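Local structure of NADPH-dependent nitro/flavin reductase (3N2S) at the interface of chains A and B. The protein is a homodimeric, FMN-dependent nitroreductase with NADH oxidase activity that also acts as an NADPH-dependent flavin reductase and reduces nitroaromatic compounds, quinones and azo dyes. Sequence-based numbering; all coordinates share one arbitrary frame. Chains: chain A/B, NADPH-dependent nitro/flavin reductase.

Contact 1: the interface of chains A and B. Residues chain A 226, 229; chain B 86, 89-90, 93, 97, 101.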
loop_
_atom_site.group_PDB
_atom_site.type_symbol
_atom_site.label_atom_id
_atom_site.label_comp_id
_atom_site.label_asym_id
_atom_site.label_seq_id
_atom_site.Cartn_x
_atom_site.Cartn_y
_atom_site.Cartn_z
ATOM N N LEU A 226 5.864 -19.574 8.788
ATOM C CA LEU A 226 6.640 -20.482 7.953
ATOM C C LEU A 226 5.774 -21.617 7.390
ATOM O O LEU A 226 5.918 -21.955 6.217
ATOM C CB LEU A 226 7.862 -21.030 8.721
ATOM C CG LEU A 226 8.947 -19.987 9.095
ATOM C CD1 LEU A 226 10.014 -20.605 9.949
ATOM C CD2 LEU A 226 9.566 -19.322 7.876
HETATM N N MSE A 229 3.601 -19.971 4.615
HETATM C CA MSE A 229 4.412 -19.407 3.520
HETATM C C MSE A 229 4.694 -20.502 2.486
HETATM O O MSE A 229 4.513 -20.275 1.284
HETATM C CB MSE A 229 5.729 -18.805 4.051
HETATM C CG MSE A 229 6.029 -17.392 3.533
HETATM SE SE MSE A 229 6.757 -16.178 4.929
HETATM C CE MSE A 229 8.436 -17.077 5.229
ATOM N N HIS B 86 11.927 -13.130 7.974
ATOM C CA HIS B 86 11.382 -14.450 7.635
ATOM C C HIS B 86 12.506 -15.439 7.247
ATOM O O HIS B 86 12.498 -16.584 7.712
ATOM C CB HIS B 86 10.289 -14.285 6.557
ATOM C CG HIS B 86 9.332 -13.163 6.907
ATOM N ND1 HIS B 86 9.678 -11.825 6.712
ATOM C CD2 HIS B 86 8.145 -13.212 7.555
ATOM C CE1 HIS B 86 8.667 -11.116 7.188
ATOM N NE2 HIS B 86 7.713 -11.905 7.697
ATOM N N LEU B 89 14.371 -16.284 10.557
ATOM C CA LEU B 89 13.526 -17.168 11.378
ATOM C C LEU B 89 13.617 -18.600 10.820
ATOM O O LEU B 89 13.757 -19.540 11.598
ATOM C CB LEU B 89 12.042 -16.735 11.331
ATOM C CG LEU B 89 11.447 -15.837 12.402
ATOM C CD1 LEU B 89 12.253 -15.789 13.696
ATOM C CD2 LEU B 89 10.918 -14.545 11.842
ATOM N N ALA B 90 13.542 -18.747 9.474
ATOM C CA ALA B 90 13.635 -20.025 8.766
ATOM C C ALA B 90 15.003 -20.671 9.009
ATOM O O ALA B 90 15.045 -21.844 9.366
ATOM C CB ALA B 90 13.405 -19.831 7.273
ATOM N N LYS B 93 15.585 -22.356 12.295
ATOM C CA LYS B 93 14.700 -23.507 12.466
ATOM C C LYS B 93 15.044 -24.668 11.541
ATOM O O LYS B 93 14.401 -25.720 11.616
ATOM C CB LYS B 93 13.245 -23.086 12.251
ATOM C CG LYS B 93 12.708 -22.316 13.421
ATOM C CD LYS B 93 11.323 -21.842 13.171
ATOM C CE LYS B 93 10.936 -20.906 14.272
ATOM N NZ LYS B 93 10.537 -21.612 15.518
ATOM N N ILE B 97 13.180 -21.276 2.794
ATOM C CA ILE B 97 12.114 -20.547 2.093
ATOM C C ILE B 97 12.700 -19.474 1.149
ATOM O O ILE B 97 11.955 -18.865 0.384
ATOM C CB ILE B 97 11.032 -20.024 3.116
ATOM C CG1 ILE B 97 10.307 -21.196 3.809
ATOM C CG2 ILE B 97 9.976 -19.108 2.484
ATOM C CD1 ILE B 97 10.813 -21.533 5.166
ATOM N N LEU B 101 10.762 -16.559 -1.100
ATOM C CA LEU B 101 10.892 -15.139 -0.783
ATOM C C LEU B 101 11.365 -14.340 -1.996
ATOM O O LEU B 101 11.317 -13.111 -1.990
ATOM C CB LEU B 101 11.807 -14.893 0.447
ATOM C CG LEU B 101 11.547 -15.682 1.744
ATOM C CD1 LEU B 101 12.697 -15.500 2.705
ATOM C CD2 LEU B 101 10.241 -15.257 2.436
#
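A:Leu226 and A:Met229, one helical turn apart on helix 221-229, point their side chains into a largely aliphatic surface of chain B. The forked end of A:Leu226 divides the work. Methyl CD1 lies against the aliphatic stretch of B:Lys93, 3.7 Å from its CD, and also touches the backbone of B:Ala90 at CA, 3.9 Å away. The other branch, CD2, meets the terminal methyl CD1 of B:Ile97 at 3.7 Å and rests on the small B:Ala90 side chain, 3.9 Å from CB. B:Ala90 thus forms the floor beneath the fork, with B:Lys93 and B:Ile97 as walls on its two flanks.

A:Met229, modelled as selenomethionine, works through its end methyl. CE sits among three groups of chain B: the CB of B:His86 at 3.6 Å, the branch methyl CG2 of B:Ile97 at 3.7 Å and CD2 of B:Leu101 at 3.8 Å. Its side chain runs roughly perpendicular to those of B:His86 and B:Ile97, and the selenium approaches the imidazole only at carbon CD2. The A:Met229 chain bends at chi2 and again about CG-SE (chi3 66°), which together bring CE in among its three partners.

B:Ile97 links the two halves, giving one methyl to each chain A residue. With CG2 anti to the backbone N and CG1 beside it (chi1 -64°), its two branches diverge toward different partners. Behind this first shell, helix 84-91 presents B:His86 and B:Ala90 one turn apart on the same side. B:Leu89 lies at the margin. The chain after the helix carries B:Lys93 past one flank of A:Leu226, then returns with B:Ile97 on the other flank and B:Leu101, in 3-10 helix 100-102, beside A:Met229.

Through these side chains the contact is one of apolar packing, and it probably helps seat helix 221-229 of one subunit on its partner. Its twin, with the chains exchanged, does the same on the opposite side of the homodimer.

Contact 2: the interface of chains A and B. Residues chain A 139, 156, 158, 237, 241; chain B 105, 108, 112.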
loop_
_atom_site.group_PDB
_atom_site.type_symbol
_atom_site.label_atom_id
_atom_site.label_comp_id
_atom_site.label_asym_id
_atom_site.label_seq_id
_atom_site.Cartn_x
_atom_site.Cartn_y
_atom_site.Cartn_z
ATOM N N ARG A 139 -5.851 -13.824 -5.326
ATOM C CA ARG A 139 -4.609 -14.079 -6.090
ATOM C C ARG A 139 -4.311 -15.575 -6.310
ATOM O O ARG A 139 -3.326 -15.903 -6.975
ATOM C CB ARG A 139 -3.388 -13.349 -5.490
ATOM C CG ARG A 139 -3.503 -11.829 -5.580
ATOM C CD ARG A 139 -2.166 -11.137 -5.405
ATOM N NE ARG A 139 -1.444 -11.584 -4.208
ATOM C CZ ARG A 139 -1.629 -11.114 -2.972
ATOM N NH1 ARG A 139 -2.548 -10.184 -2.735
ATOM N NH2 ARG A 139 -0.927 -11.606 -1.958
ATOM N N LEU A 156 -4.451 -5.227 -13.003
ATOM C CA LEU A 156 -4.153 -6.398 -12.197
ATOM C C LEU A 156 -4.928 -6.376 -10.875
ATOM O O LEU A 156 -4.583 -5.581 -9.992
ATOM C CB LEU A 156 -2.625 -6.499 -11.922
ATOM C CG LEU A 156 -2.128 -7.811 -11.266
ATOM C CD1 LEU A 156 -2.184 -8.998 -12.273
ATOM C CD2 LEU A 156 -0.699 -7.663 -10.779
ATOM N N LEU A 158 -5.497 -7.067 -7.162
ATOM C CA LEU A 158 -4.491 -7.310 -6.123
ATOM C C LEU A 158 -5.100 -7.992 -4.914
ATOM O O LEU A 158 -4.511 -8.924 -4.367
ATOM C CB LEU A 158 -3.847 -5.966 -5.682
ATOM C CG LEU A 158 -3.303 -5.059 -6.797
ATOM C CD1 LEU A 158 -2.748 -3.771 -6.213
ATOM C CD2 LEU A 158 -2.201 -5.781 -7.601
ATOM N N LEU A 237 2.182 -16.533 -10.627
ATOM C CA LEU A 237 2.163 -15.068 -10.702
ATOM C C LEU A 237 3.426 -14.484 -11.334
ATOM O O LEU A 237 3.356 -13.413 -11.919
ATOM C CB LEU A 237 1.862 -14.420 -9.342
ATOM C CG LEU A 237 0.423 -14.644 -8.803
ATOM C CD1 LEU A 237 0.297 -14.166 -7.373
ATOM C CD2 LEU A 237 -0.605 -13.911 -9.674
ATOM N N VAL A 241 1.659 -12.100 -14.001
ATOM C CA VAL A 241 1.691 -10.624 -13.948
ATOM C C VAL A 241 2.246 -10.019 -15.263
ATOM O O VAL A 241 1.719 -9.025 -15.742
ATOM C CB VAL A 241 2.302 -10.004 -12.657
ATOM C CG1 VAL A 241 1.668 -10.596 -11.399
ATOM C CG2 VAL A 241 3.812 -10.132 -12.618
ATOM N N GLU B 105 4.837 -13.222 -5.948
ATOM C CA GLU B 105 3.832 -13.234 -4.888
ATOM C C GLU B 105 4.346 -12.572 -3.611
ATOM O O GLU B 105 3.677 -11.668 -3.088
ATOM C CB GLU B 105 3.306 -14.657 -4.632
ATOM C CG GLU B 105 2.410 -14.807 -3.399
ATOM C CD GLU B 105 1.107 -14.024 -3.329
ATOM O OE1 GLU B 105 0.701 -13.416 -4.345
ATOM O OE2 GLU B 105 0.460 -14.057 -2.256
HETATM N N MSE B 108 4.871 -8.812 -3.961
HETATM C CA MSE B 108 3.587 -8.108 -3.874
HETATM C C MSE B 108 3.136 -8.022 -2.409
HETATM O O MSE B 108 2.757 -6.947 -1.940
HETATM C CB MSE B 108 2.514 -8.822 -4.723
HETATM C CG MSE B 108 2.832 -8.808 -6.224
HETATM SE SE MSE B 108 1.466 -9.798 -7.236
HETATM C CE MSE B 108 0.066 -8.574 -7.092
ATOM N N ILE B 112 2.687 -4.384 -0.482
ATOM C CA ILE B 112 1.351 -4.042 0.040
ATOM C C ILE B 112 1.372 -3.855 1.563
ATOM O O ILE B 112 0.820 -2.865 2.060
ATOM C CB ILE B 112 0.263 -5.030 -0.437
ATOM C CG1 ILE B 112 0.094 -4.938 -1.996
ATOM C CG2 ILE B 112 -1.093 -4.761 0.274
ATOM C CD1 ILE B 112 -0.608 -6.185 -2.614
#
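A:Arg139 reaches B:Glu105 through a bend in each chain: the arginine turns at its CG-CD bond (chi3 -51°), and the glutamate, whose CG extends away from the backbone N, folds at chi2 (61°) to present its carboxylate. The guanidinium grips the carboxylate side-on, edge to edge, the two planes nearly coplanar. NE gives a nearly straight bond (169° at H) to OE1, 2.8 Å away, using the syn lone pair. NH2 bonds OE2 at 2.8 Å, also on the syn side but from outside the carboxylate plane. The remaining terminal nitrogen, NH1, donates to the backbone O of A:Leu158 at 2.8 Å and, together with the carboxylate, helps fix the rotation of the guanidinium. Replacing A:Arg139 by alanine would probably leave the B:Glu105 carboxylate without its charged mate and the carbonyl of A:Leu158 without this donor, and set the glutamate freer to turn.

Beside the salt bridge, B:Met108, a selenomethionine, pushes its end methyl into chain A. CE lies 3.6 Å from CD2 of A:Leu158 and 3.8 Å from CD of A:Arg139, while A:Leu156 meets it tip to tip. A:Leu237 packs against the aliphatic part of B:Glu105.

This interface joins helix 104-127 of one subunit to 3-10 helix 136-141 and strand 155-164 of the other. Both helices supply FMN-pocket residues, B:Ile112 among them, so the contact probably helps shape the flavin site as well as hold the dimer.

Contact 1 and contact 2 have C-alpha centres about 20 Å apart and share no residue, yet they follow neighbouring stretches of both chains. On chain B, contact 1 finishes at B:Leu101, just before helix 104-127, which carries the chain B side of contact 2. On chain A, helix 221-229 serves contact 1, and the next helix, 237-243, borders contact 2. Contact 1 is built from apolar packing among its residues, whereas contact 2 adds a paired charge. Repeated by the two-fold axis, they spread the subunits' hold across the homodimer, from its periphery to the central helices.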